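Side-chain contacts in protein Thf1 (Thermosynechococcus elongatus, PDB 5MJR), which associates with the FtsH protease complex that takes part in photosystem II repair, and may be involved in photosynthetic membrane biogenesis: residues 155-160 with 166-171; 68-73 with 109-114; 52-57 with 101-106; 125-130 with 175-180. All blocks are in the same frame, centred on the assembly; numbering follows the deposited sequence.

Contact 1 of 4, residues 155-160 with 166-171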
loop_
_atom_site.group_PDB
_atom_site.type_symbol
_atom_site.label_atom_id
_atom_site.label_comp_id
_atom_site.label_asym_id
_atom_site.label_seq_id
_atom_site.Cartn_x
_atom_site.Cartn_y
_atom_site.Cartn_z
ATOM N N GLY A 155 0.272 -3.943 -0.389
ATOM C CA GLY A 155 -0.753 -4.171 0.583
ATOM C C GLY A 155 -0.946 -5.695 0.893
ATOM O O GLY A 155 -1.109 -6.071 2.062
ATOM N N LEU A 156 -1.022 -6.504 -0.189
ATOM C CA LEU A 156 -1.166 -7.961 0.026
ATOM C C LEU A 156 -0.029 -8.499 0.902
ATOM O O LEU A 156 -0.266 -9.228 1.834
ATOM C CB LEU A 156 -1.241 -8.682 -1.295
ATOM C CG LEU A 156 -1.359 -10.175 -1.226
ATOM C CD1 LEU A 156 -2.643 -10.650 -0.575
ATOM C CD2 LEU A 156 -1.149 -10.850 -2.532
ATOM N N TYR A 157 1.199 -8.104 0.609
ATOM C CA TYR A 157 2.336 -8.566 1.395
ATOM C C TYR A 157 2.221 -8.175 2.847
ATOM O O TYR A 157 2.475 -9.000 3.760
ATOM C CB TYR A 157 3.616 -8.019 0.755
ATOM C CG TYR A 157 4.817 -8.546 1.491
ATOM C CD1 TYR A 157 5.347 -9.788 1.288
ATOM C CD2 TYR A 157 5.498 -7.702 2.355
ATOM C CE1 TYR A 157 6.531 -10.160 1.904
ATOM C CE2 TYR A 157 6.661 -8.080 3.020
ATOM C CZ TYR A 157 7.143 -9.333 2.811
ATOM O OH TYR A 157 8.322 -9.689 3.448
ATOM N N ALA A 158 1.799 -6.939 3.100
ATOM C CA ALA A 158 1.631 -6.518 4.499
ATOM C C ALA A 158 0.582 -7.292 5.238
ATOM O O ALA A 158 0.741 -7.634 6.393
ATOM C CB ALA A 158 1.329 -5.007 4.571
ATOM N N PHE A 159 -0.518 -7.603 4.525
ATOM C CA PHE A 159 -1.501 -8.504 5.126
ATOM C C PHE A 159 -0.940 -9.868 5.416
ATOM O O PHE A 159 -1.158 -10.384 6.537
ATOM C CB PHE A 159 -2.686 -8.586 4.148
ATOM C CG PHE A 159 -3.566 -9.797 4.360
ATOM C CD1 PHE A 159 -4.193 -10.042 5.590
ATOM C CD2 PHE A 159 -3.747 -10.730 3.386
ATOM C CE1 PHE A 159 -4.993 -11.154 5.774
ATOM C CE2 PHE A 159 -4.516 -11.881 3.583
ATOM C CZ PHE A 159 -5.111 -12.075 4.777
ATOM N N LEU A 160 -0.216 -10.426 4.480
ATOM C CA LEU A 160 0.302 -11.769 4.675
ATOM C C LEU A 160 1.251 -11.796 5.859
ATOM O O LEU A 160 1.341 -12.842 6.545
ATOM C CB LEU A 160 0.960 -12.259 3.385
ATOM C CG LEU A 160 0.054 -12.514 2.212
ATOM C CD1 LEU A 160 0.850 -12.774 0.976
ATOM C CD2 LEU A 160 -1.015 -13.541 2.482
ATOM N N GLU A 166 4.862 -18.471 9.005
ATOM C CA GLU A 166 5.096 -19.270 7.828
ATOM C C GLU A 166 4.848 -18.679 6.491
ATOM O O GLU A 166 5.410 -19.126 5.406
ATOM C CB GLU A 166 4.510 -20.702 7.960
ATOM N N VAL A 167 3.808 -17.788 6.486
ATOM C CA VAL A 167 3.229 -17.504 5.286
ATOM C C VAL A 167 4.124 -16.672 4.345
ATOM O O VAL A 167 4.128 -16.874 3.178
ATOM C CB VAL A 167 1.826 -16.845 5.583
ATOM C CG1 VAL A 167 1.264 -16.122 4.462
ATOM C CG2 VAL A 167 0.911 -17.822 6.259
ATOM N N THR A 168 4.842 -15.664 4.855
ATOM C CA THR A 168 5.713 -14.810 4.021
ATOM C C THR A 168 7.128 -15.380 3.893
ATOM O O THR A 168 7.852 -15.012 2.979
ATOM C CB THR A 168 5.768 -13.302 4.469
ATOM O OG1 THR A 168 6.093 -13.341 5.855
ATOM C CG2 THR A 168 4.460 -12.677 4.208
ATOM N N ILE A 169 7.511 -16.321 4.764
ATOM C CA ILE A 169 8.770 -17.030 4.561
ATOM C C ILE A 169 8.650 -17.877 3.295
ATOM O O ILE A 169 9.570 -17.945 2.528
ATOM C CB ILE A 169 9.162 -17.866 5.862
ATOM C CG1 ILE A 169 9.506 -16.912 7.006
ATOM C CG2 ILE A 169 10.330 -18.791 5.593
ATOM C CD1 ILE A 169 9.611 -17.603 8.367
ATOM N N HIS A 170 7.521 -18.592 3.167
ATOM C CA HIS A 170 7.187 -19.376 1.973
ATOM C C HIS A 170 6.266 -18.534 1.021
ATOM O O HIS A 170 5.121 -18.894 0.737
ATOM C CB HIS A 170 6.466 -20.690 2.435
ATOM C CG HIS A 170 7.282 -21.541 3.361
ATOM N ND1 HIS A 170 8.500 -21.936 2.964
ATOM C CD2 HIS A 170 7.119 -21.914 4.673
ATOM C CE1 HIS A 170 9.076 -22.691 3.923
ATOM N NE2 HIS A 170 8.288 -22.595 5.011
ATOM N N LEU A 171 6.739 -17.340 0.655
ATOM C CA LEU A 171 5.926 -16.372 -0.132
ATOM C C LEU A 171 5.506 -16.975 -1.486
ATOM O O LEU A 171 4.339 -16.831 -1.914
ATOM C CB LEU A 171 6.647 -15.035 -0.289
ATOM C CG LEU A 171 5.760 -14.026 -1.043
ATOM C CD1 LEU A 171 4.543 -13.606 -0.275
ATOM C CD2 LEU A 171 6.632 -12.795 -1.276
HETATM O O HOH W 1 3.390 -14.332 7.745
#

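Contact 2 of 4, residues 68-73 with 109-114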
loop_
_atom_site.group_PDB
_atom_site.type_symbol
_atom_site.label_atom_id
_atom_site.label_comp_id
_atom_site.label_asym_id
_atom_site.label_seq_id
_atom_site.Cartn_x
_atom_site.Cartn_y
_atom_site.Cartn_z
ATOM N N LEU A 68 -7.294 -2.459 0.669
ATOM C CA LEU A 68 -6.053 -3.088 0.191
ATOM C C LEU A 68 -5.097 -1.953 -0.305
ATOM O O LEU A 68 -3.888 -2.012 -0.075
ATOM C CB LEU A 68 -6.301 -4.096 -0.869
ATOM C CG LEU A 68 -5.123 -4.840 -1.467
ATOM C CD1 LEU A 68 -4.444 -5.672 -0.402
ATOM C CD2 LEU A 68 -5.522 -5.683 -2.663
ATOM N N PHE A 69 -5.663 -1.016 -1.074
ATOM C CA PHE A 69 -4.872 0.157 -1.463
ATOM C C PHE A 69 -4.404 0.969 -0.256
ATOM O O PHE A 69 -3.226 1.357 -0.239
ATOM C CB PHE A 69 -5.746 0.997 -2.403
ATOM C CG PHE A 69 -5.135 2.345 -2.794
ATOM C CD1 PHE A 69 -4.200 2.450 -3.717
ATOM C CD2 PHE A 69 -5.569 3.442 -2.114
ATOM C CE1 PHE A 69 -3.643 3.754 -4.007
ATOM C CE2 PHE A 69 -5.130 4.711 -2.391
ATOM C CZ PHE A 69 -4.179 4.821 -3.331
ATOM N N ALA A 70 -5.272 1.183 0.702
ATOM C CA ALA A 70 -4.868 1.890 1.894
ATOM C C ALA A 70 -3.684 1.273 2.557
ATOM O O ALA A 70 -2.690 1.925 2.945
ATOM C CB ALA A 70 -5.996 2.081 2.873
ATOM N N LEU A 71 -3.753 -0.049 2.746
ATOM C CA LEU A 71 -2.680 -0.779 3.368
ATOM C C LEU A 71 -1.396 -0.654 2.551
ATOM O O LEU A 71 -0.296 -0.498 3.104
ATOM C CB LEU A 71 -3.038 -2.225 3.658
ATOM C CG LEU A 71 -2.006 -3.083 4.394
ATOM C CD1 LEU A 71 -1.653 -2.533 5.713
ATOM C CD2 LEU A 71 -2.534 -4.507 4.461
ATOM N N GLY A 72 -1.490 -0.743 1.218
ATOM C CA GLY A 72 -0.344 -0.599 0.420
ATOM C C GLY A 72 0.328 0.775 0.497
ATOM O O GLY A 72 1.548 0.874 0.590
ATOM N N VAL A 73 -0.480 1.856 0.503
ATOM C CA VAL A 73 0.067 3.211 0.619
ATOM C C VAL A 73 0.750 3.388 1.953
ATOM O O VAL A 73 1.890 3.901 2.044
ATOM C CB VAL A 73 -1.040 4.249 0.436
ATOM C CG1 VAL A 73 -0.587 5.679 0.798
ATOM C CG2 VAL A 73 -1.564 4.250 -0.945
ATOM N N LYS A 109 -5.253 5.312 7.614
ATOM C CA LYS A 109 -4.653 4.686 8.801
ATOM C C LYS A 109 -5.603 3.661 9.416
ATOM O O LYS A 109 -5.149 2.525 9.753
ATOM C CB LYS A 109 -4.251 5.711 9.832
ATOM C CG LYS A 109 -3.059 6.549 9.454
ATOM C CD LYS A 109 -2.898 7.549 10.642
ATOM C CE LYS A 109 -2.023 8.600 10.266
ATOM N NZ LYS A 109 -1.695 9.608 11.330
ATOM N N GLU A 110 -6.904 3.968 9.524
ATOM C CA GLU A 110 -7.793 3.020 10.122
ATOM C C GLU A 110 -7.972 1.813 9.203
ATOM O O GLU A 110 -8.059 0.660 9.669
ATOM C CB GLU A 110 -9.088 3.694 10.436
ATOM C CG GLU A 110 -9.038 4.664 11.621
ATOM C CD GLU A 110 -10.329 5.322 12.090
ATOM O OE1 GLU A 110 -11.428 4.791 11.815
ATOM O OE2 GLU A 110 -10.201 6.364 12.790
ATOM N N ASP A 111 -8.050 2.029 7.898
ATOM C CA ASP A 111 -8.203 0.923 6.946
ATOM C C ASP A 111 -6.981 0.084 7.025
ATOM O O ASP A 111 -7.072 -1.194 6.984
ATOM C CB ASP A 111 -8.473 1.378 5.540
ATOM C CG ASP A 111 -9.941 1.634 5.268
ATOM O OD1 ASP A 111 -10.820 1.142 6.016
ATOM O OD2 ASP A 111 -10.251 2.327 4.299
ATOM N N ALA A 112 -5.782 0.636 7.069
ATOM C CA ALA A 112 -4.548 -0.209 7.173
ATOM C C ALA A 112 -4.647 -1.026 8.489
ATOM O O ALA A 112 -4.273 -2.227 8.480
ATOM C CB ALA A 112 -3.353 0.691 7.104
ATOM N N ALA A 113 -4.991 -0.373 9.565
ATOM C CA ALA A 113 -5.023 -1.046 10.877
ATOM C C ALA A 113 -6.067 -2.162 10.917
ATOM O O ALA A 113 -5.983 -3.098 11.715
ATOM C CB ALA A 113 -5.269 -0.031 11.991
ATOM N N SER A 114 -7.131 -2.033 10.120
ATOM C CA SER A 114 -8.245 -3.026 10.125
ATOM C C SER A 114 -7.762 -4.418 9.734
ATOM O O SER A 114 -8.455 -5.397 10.027
ATOM C CB SER A 114 -9.413 -2.585 9.257
ATOM O OG SER A 114 -9.167 -2.645 7.874
#

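Contact 3 of 4, residues 52-57 with 101-106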
loop_
_atom_site.group_PDB
_atom_site.type_symbol
_atom_site.label_atom_id
_atom_site.label_comp_id
_atom_site.label_asym_id
_atom_site.label_seq_id
_atom_site.Cartn_x
_atom_site.Cartn_y
_atom_site.Cartn_z
ATOM N N VAL A 52 2.575 11.391 -7.495
ATOM C CA VAL A 52 2.218 11.173 -8.877
ATOM C C VAL A 52 1.453 9.840 -9.073
ATOM O O VAL A 52 0.436 9.783 -9.758
ATOM C CB VAL A 52 3.452 11.240 -9.807
ATOM C CG1 VAL A 52 3.153 10.793 -11.218
ATOM C CG2 VAL A 52 4.048 12.694 -9.775
ATOM N N GLU A 53 2.026 8.787 -8.464
ATOM C CA GLU A 53 1.429 7.445 -8.611
ATOM C C GLU A 53 -0.004 7.433 -8.128
ATOM O O GLU A 53 -0.882 6.900 -8.856
ATOM C CB GLU A 53 2.326 6.451 -7.808
ATOM C CG GLU A 53 1.861 5.029 -7.923
ATOM C CD GLU A 53 2.733 4.063 -7.171
ATOM O OE1 GLU A 53 3.467 4.502 -6.227
ATOM O OE2 GLU A 53 2.689 2.840 -7.475
ATOM N N ILE A 54 -0.309 8.001 -6.989
ATOM C CA ILE A 54 -1.653 8.000 -6.455
ATOM C C ILE A 54 -2.547 8.847 -7.327
ATOM O O ILE A 54 -3.670 8.521 -7.599
ATOM C CB ILE A 54 -1.661 8.450 -4.979
ATOM C CG1 ILE A 54 -0.887 7.457 -4.099
ATOM C CG2 ILE A 54 -3.069 8.685 -4.516
ATOM C CD1 ILE A 54 -0.657 7.897 -2.708
ATOM N N HIS A 55 -2.016 10.044 -7.762
ATOM C CA HIS A 55 -2.851 10.945 -8.566
ATOM C C HIS A 55 -3.301 10.179 -9.846
ATOM O O HIS A 55 -4.445 10.257 -10.264
ATOM C CB HIS A 55 -2.019 12.182 -8.907
ATOM C CG HIS A 55 -2.768 13.151 -9.703
ATOM N ND1 HIS A 55 -3.289 14.313 -9.159
ATOM C CD2 HIS A 55 -3.058 13.158 -11.023
ATOM C CE1 HIS A 55 -3.900 14.970 -10.138
ATOM N NE2 HIS A 55 -3.814 14.283 -11.282
ATOM N N LEU A 56 -2.359 9.528 -10.518
ATOM C CA LEU A 56 -2.654 8.850 -11.778
ATOM C C LEU A 56 -3.645 7.687 -11.599
ATOM O O LEU A 56 -4.442 7.407 -12.493
ATOM C CB LEU A 56 -1.426 8.448 -12.473
ATOM C CG LEU A 56 -0.507 9.609 -12.924
ATOM C CD1 LEU A 56 0.706 8.960 -13.537
ATOM C CD2 LEU A 56 -1.302 10.521 -13.911
ATOM N N LEU A 57 -3.605 7.061 -10.437
ATOM C CA LEU A 57 -4.676 6.071 -10.119
ATOM C C LEU A 57 -6.053 6.771 -9.969
ATOM O O LEU A 57 -7.044 6.283 -10.545
ATOM C CB LEU A 57 -4.323 5.334 -8.874
ATOM C CG LEU A 57 -3.189 4.324 -9.036
ATOM C CD1 LEU A 57 -2.738 3.794 -7.689
ATOM C CD2 LEU A 57 -3.635 3.159 -9.932
ATOM N N GLU A 101 -3.958 14.512 -2.080
ATOM C CA GLU A 101 -4.564 13.538 -2.973
ATOM C C GLU A 101 -6.104 13.426 -2.765
ATOM O O GLU A 101 -6.689 12.505 -3.312
ATOM C CB GLU A 101 -3.940 12.156 -2.704
ATOM C CG GLU A 101 -2.514 12.045 -2.998
ATOM C CD GLU A 101 -2.137 12.044 -4.461
ATOM O OE1 GLU A 101 -2.928 12.086 -5.393
ATOM O OE2 GLU A 101 -0.861 11.958 -4.641
ATOM N N GLU A 102 -6.703 14.404 -2.050
ATOM C CA GLU A 102 -8.132 14.332 -1.819
ATOM C C GLU A 102 -8.533 13.002 -1.174
ATOM O O GLU A 102 -9.556 12.365 -1.474
ATOM C CB GLU A 102 -8.935 14.621 -3.078
ATOM C CG GLU A 102 -8.546 16.003 -3.732
ATOM C CD GLU A 102 -9.373 16.385 -4.924
ATOM O OE1 GLU A 102 -10.372 16.995 -4.672
ATOM O OE2 GLU A 102 -9.067 16.024 -6.047
ATOM N N MET A 103 -7.680 12.595 -0.213
ATOM C CA MET A 103 -7.949 11.489 0.683
ATOM C C MET A 103 -7.833 11.926 2.122
ATOM O O MET A 103 -7.426 13.072 2.434
ATOM C CB MET A 103 -6.965 10.333 0.428
ATOM C CG MET A 103 -7.004 9.849 -1.037
ATOM S SD MET A 103 -6.051 8.380 -1.386
ATOM C CE MET A 103 -6.522 8.077 -3.081
ATOM N N ASN A 104 -8.211 11.055 3.038
ATOM C CA ASN A 104 -8.277 11.316 4.477
ATOM C C ASN A 104 -7.257 10.461 5.172
ATOM O O ASN A 104 -7.407 9.230 5.141
ATOM C CB ASN A 104 -9.718 11.051 4.992
ATOM C CG ASN A 104 -9.864 11.327 6.441
ATOM O OD1 ASN A 104 -8.909 11.216 7.221
ATOM N ND2 ASN A 104 -11.082 11.604 6.876
ATOM N N PRO A 105 -6.198 11.055 5.705
ATOM C CA PRO A 105 -5.119 10.231 6.299
ATOM C C PRO A 105 -5.657 9.322 7.411
ATOM O O PRO A 105 -5.106 8.214 7.588
ATOM C CB PRO A 105 -4.097 11.295 6.816
ATOM C CG PRO A 105 -4.933 12.551 6.964
ATOM C CD PRO A 105 -5.999 12.515 5.880
ATOM N N GLN A 106 -6.632 9.772 8.181
ATOM C CA GLN A 106 -7.197 8.975 9.238
ATOM C C GLN A 106 -7.948 7.790 8.683
ATOM O O GLN A 106 -7.901 6.687 9.284
ATOM C CB GLN A 106 -8.079 9.754 10.189
ATOM C CG GLN A 106 -8.479 9.051 11.434
ATOM C CD GLN A 106 -7.343 8.557 12.287
ATOM O OE1 GLN A 106 -6.239 9.076 12.274
ATOM N NE2 GLN A 106 -7.653 7.563 13.130
#

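Contact 4 of 4, residues 125-130 with 175-180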
loop_
_atom_site.group_PDB
_atom_site.type_symbol
_atom_site.label_atom_id
_atom_site.label_comp_id
_atom_site.label_asym_id
_atom_site.label_seq_id
_atom_site.Cartn_x
_atom_site.Cartn_y
_atom_site.Cartn_z
ATOM N N GLN A 125 -7.216 -20.797 7.046
ATOM C CA GLN A 125 -8.421 -20.124 7.533
ATOM C C GLN A 125 -8.818 -18.922 6.650
ATOM O O GLN A 125 -10.024 -18.697 6.449
ATOM C CB GLN A 125 -8.231 -19.627 9.004
ATOM C CG GLN A 125 -8.287 -20.714 10.002
ATOM C CD GLN A 125 -7.942 -20.262 11.417
ATOM O OE1 GLN A 125 -7.304 -19.162 11.650
ATOM N NE2 GLN A 125 -8.343 -21.106 12.380
ATOM N N ILE A 126 -7.833 -18.221 6.123
ATOM C CA ILE A 126 -8.060 -17.139 5.157
ATOM C C ILE A 126 -8.696 -17.713 3.883
ATOM O O ILE A 126 -9.662 -17.132 3.308
ATOM C CB ILE A 126 -6.727 -16.440 4.879
ATOM C CG1 ILE A 126 -6.161 -15.774 6.164
ATOM C CG2 ILE A 126 -6.895 -15.393 3.795
ATOM C CD1 ILE A 126 -7.074 -14.843 6.879
ATOM N N LEU A 127 -8.155 -18.810 3.370
ATOM C CA LEU A 127 -8.675 -19.436 2.155
ATOM C C LEU A 127 -10.147 -19.889 2.415
ATOM O O LEU A 127 -10.973 -19.704 1.561
ATOM C CB LEU A 127 -7.802 -20.587 1.750
ATOM C CG LEU A 127 -6.356 -20.293 1.363
ATOM C CD1 LEU A 127 -5.463 -21.516 1.136
ATOM C CD2 LEU A 127 -6.282 -19.446 0.099
ATOM N N ASP A 128 -10.420 -20.462 3.580
ATOM C CA ASP A 128 -11.758 -20.909 3.878
ATOM C C ASP A 128 -12.763 -19.709 3.861
ATOM O O ASP A 128 -13.860 -19.784 3.326
ATOM C CB ASP A 128 -11.824 -21.565 5.233
ATOM C CG ASP A 128 -11.240 -22.967 5.253
ATOM O OD1 ASP A 128 -11.045 -23.530 4.124
ATOM O OD2 ASP A 128 -11.034 -23.505 6.386
ATOM N N GLU A 129 -12.326 -18.552 4.413
ATOM C CA GLU A 129 -13.175 -17.367 4.430
ATOM C C GLU A 129 -13.394 -16.825 3.016
ATOM O O GLU A 129 -14.526 -16.502 2.614
ATOM C CB GLU A 129 -12.573 -16.351 5.361
ATOM C CG GLU A 129 -13.531 -15.284 5.639
ATOM C CD GLU A 129 -13.143 -14.256 6.751
ATOM O OE1 GLU A 129 -12.251 -14.503 7.625
ATOM O OE2 GLU A 129 -13.842 -13.237 6.791
ATOM N N LEU A 130 -12.346 -16.787 2.203
ATOM C CA LEU A 130 -12.504 -16.394 0.791
ATOM C C LEU A 130 -13.471 -17.363 0.060
ATOM O O LEU A 130 -14.367 -16.933 -0.683
ATOM C CB LEU A 130 -11.204 -16.277 0.104
ATOM C CG LEU A 130 -10.287 -15.126 0.579
ATOM C CD1 LEU A 130 -8.857 -15.327 0.105
ATOM C CD2 LEU A 130 -10.803 -13.797 0.113
ATOM N N LEU A 175 1.595 -17.304 -2.519
ATOM C CA LEU A 175 1.074 -16.644 -3.692
ATOM C C LEU A 175 0.406 -17.666 -4.661
ATOM O O LEU A 175 -0.639 -17.434 -5.216
ATOM C CB LEU A 175 2.105 -15.779 -4.367
ATOM C CG LEU A 175 2.560 -14.573 -3.541
ATOM C CD1 LEU A 175 3.689 -13.851 -4.235
ATOM C CD2 LEU A 175 1.439 -13.592 -3.157
ATOM N N ASP A 176 1.091 -18.785 -4.847
ATOM C CA ASP A 176 0.524 -19.848 -5.673
ATOM C C ASP A 176 -0.799 -20.414 -5.151
ATOM O O ASP A 176 -1.651 -20.745 -5.965
ATOM C CB ASP A 176 1.516 -20.938 -5.868
ATOM C CG ASP A 176 2.640 -20.585 -6.845
ATOM O OD1 ASP A 176 2.477 -19.578 -7.642
ATOM O OD2 ASP A 176 3.647 -21.324 -6.817
ATOM N N GLN A 177 -0.961 -20.504 -3.853
ATOM C CA GLN A 177 -2.219 -20.969 -3.270
ATOM C C GLN A 177 -3.354 -19.941 -3.537
ATOM O O GLN A 177 -4.506 -20.251 -3.660
ATOM C CB GLN A 177 -2.074 -21.152 -1.767
ATOM C CG GLN A 177 -1.227 -22.323 -1.316
ATOM C CD GLN A 177 -1.265 -22.620 0.155
ATOM O OE1 GLN A 177 -0.235 -22.567 0.876
ATOM N NE2 GLN A 177 -2.456 -23.002 0.613
ATOM N N LEU A 178 -3.016 -18.644 -3.476
ATOM C CA LEU A 178 -4.003 -17.590 -3.674
ATOM C C LEU A 178 -4.428 -17.482 -5.151
ATOM O O LEU A 178 -5.557 -17.036 -5.392
ATOM C CB LEU A 178 -3.444 -16.246 -3.195
ATOM C CG LEU A 178 -3.348 -16.083 -1.724
ATOM C CD1 LEU A 178 -2.556 -14.811 -1.321
ATOM C CD2 LEU A 178 -4.752 -16.040 -1.091
ATOM N N ALA A 179 -3.578 -17.835 -6.076
ATOM C CA ALA A 179 -3.801 -17.519 -7.498
ATOM C C ALA A 179 -5.157 -18.101 -8.001
ATOM O O ALA A 179 -5.873 -17.353 -8.684
ATOM C CB ALA A 179 -2.621 -17.993 -8.354
ATOM N N PRO A 180 -5.549 -19.356 -7.658
ATOM C CA PRO A 180 -6.867 -19.822 -8.131
ATOM C C PRO A 180 -8.057 -19.304 -7.357
ATOM O O PRO A 180 -9.202 -19.586 -7.739
ATOM C CB PRO A 180 -6.703 -21.335 -8.049
ATOM C CG PRO A 180 -5.644 -21.570 -7.060
ATOM C CD PRO A 180 -4.786 -20.426 -7.003
#

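Contact 1 of 4, residues 155-160 with 166-171
The carbonyl oxygen of L160 meets T168 through an ordered water: water 1 donates to L160 O at 2.8 Å. The same water accepts a long, weak bond from T168 N at 3.5 Å, giving a polar bridge at one side of an otherwise apolar contact. Beside it the two residues touch directly, with T168 CG2 3.6 Å from L160 CB. In the threonine, chi1 at 52° puts OG1 between the backbone N and the carbonyl carbon and leaves CG2 anti to that carbon, facing L160. L160 then forks around this point: its CD2 reaches V167 CG1 at 4.0 Å, whereas its CD1 reaches L171 CD1, also at 4.0 Å. The contact packs the short helix 166-169, and the first residue of helix 171-178, against the C-terminal half of helix 150-162, from which a short connection separates it. H170 leaves helical geometry and occupies the N-cap position of helix 171-178, so L171 already belongs to that next helix. Y157, its CG anti to the backbone N (chi1 -177°), extends its ring to T168 and L171, with CE1 4.0 Å from T168 CG2. L171 CD2 comes to the same CE1 at 4.1 Å, again obliquely to the ring. Behind this layer, T174 OG1 is hydrogen-bonded to V167 O and H170 O, and L193 of helix 186-198 packs against Y157.

Contact 2 of 4, residues 68-73 with 109-114
A70 and D111 meet through their CB atoms, 3.7 Å apart, so the aspartate contributes its methylene here and not its carboxylate. One residue further along both segments, L71 lays its CD1 methyl 3.9 Å from A112 CB. The same CD1 is 3.8 Å from A112 O, so one leucine branch covers both the methyl and the carbonyl of the alanine. L71 has CG anti to the backbone N (chi1 -177°), which swings CD1 onto A112; A112 CB also lies 4.1 Å from L71 CA. The backbones are correspondingly close, with L71 CA and A112 CA separated by 4.3 Å. In the next shell, the carboxylate of D111 takes no part in the meeting with A70; its OD2 is hydrogen-bonded to Y65 OH, a residue that also packs on A70. S114 OG donates to D111 O at 2.7 Å, meeting it at a C=O...donor angle of 125° and tilted from the carbonyl plane, and so links S114 back to the backbone three residues earlier. L108 also packs on A70, while W115 and A158 pack on L71. T75 OG1 is hydrogen-bonded to L71 O. The axes of the helical segments 68-73 and 109-113, of helices 67-80 and 105-113, approach to 7.8 Å at a signed angle of -99°, a close, nearly perpendicular helix crossing consistent with the small side chains of A70 and A112 at the crossing, within an all-helical domain.

Contact 3 of 4, residues 52-57 with 101-106
The flat carboxylate of E101 rests with one face over I54: the methyl I54 CG2 lies 3.5 Å from E101 CD, almost straight beneath it, and I54 CB stands under the same face, 3.6 Å from E101 OE2. The imidazole of H55, the other flat group, has E101 OE1 obliquely to it, and its ND1 is hydrogen-bonded to T27 OG1 of helix 24-34. OE1 also comes 3.3 Å from H55 N, but the angle is too poor for a hydrogen bond. What holds the buried carboxylate is R58, whose NH2 forms a salt bridge with E101 OE1 and whose NH1 pairs with E102 OE2. A bend at chi2 (-72°) folds E101 so that its acid end lies along helix 41-58 within reach of this arginine. The acid pair sits where helix 90-100 ends in a Schellman motif: E102, with positive phi, is the C-prime residue, M103 N is bonded to C98 O and E102 N to V99 O. Replacing E101 by an alanine would probably leave R58 without this acid mate and open a gap over I54. In the conformer described, M103 CE is 3.8 Å from I54 CG2, a contact left tentative by a second conformer. The chain then enters helix 105-113 at N104, the N-cap residue, whose OD1 accepts a weak capping bond from Q106 N at 2.9 Å.

Contact 4 of 4, residues 125-130 with 175-180
Q177 is the first residue of 175-180 to reach across, and it does so with its amide end: NE2 lies 3.4 Å from L127 CD1. Its CG is anti to the carbonyl carbon (chi1 -71°), and the chain runs extended from there, crossing L127 at about a right angle. Because the partner is a methyl, the meeting is one of van der Waals contact, made at the solvent-facing border of the interface. L178 follows and brings the apolar part. Its CD2 methyl sits 3.9 Å from L127 CD2, so the two branches of L127 are divided between consecutive residues of the other segment. The same L178 CD2 also approaches L130 CD1, at 4.3 Å, and thus touches leucines one helical turn apart on helix 123-131. The contact joins helix 123-131 to helix 171-178 at one end of the all-helical fold, and with the closest CA atoms, L127 and L178, 7.7 Å apart, the side chains alone bridge the gap. The leucine pair L127 and L178 meets obliquely. A179 N makes a weak bond to L175 O at 3.1 Å and another, longer and weak, to D176 O. A179 packs on I186, at the start of helix 186-198. On the first segment L130 is also packed by I182, and I126 turns its end to F159 of helix 150-162.

The four contacts form a series of neighbours along the all-helical chain. Contacts 3 and 4 lie on opposite sides of the chain's centre, their centres about 29 Å apart and their nearest atoms about 17 Å. Contact 2, whose centre is about 7 Å from that of the chain, touches contact 3 where the F69 ring packs against L57 and I54, and against M103 in the conformer described. It also touches contact 1, with L71 CD2 3.2 Å from G155 O. Contact 1 in turn meets contact 4 through L156 CD2 and L175 CD2, 3.8 Å apart, and through F159 and I126. In sequence, contact 1 is nested inside the loop closed by contact 4, whereas contacts 2 and 3 interleave.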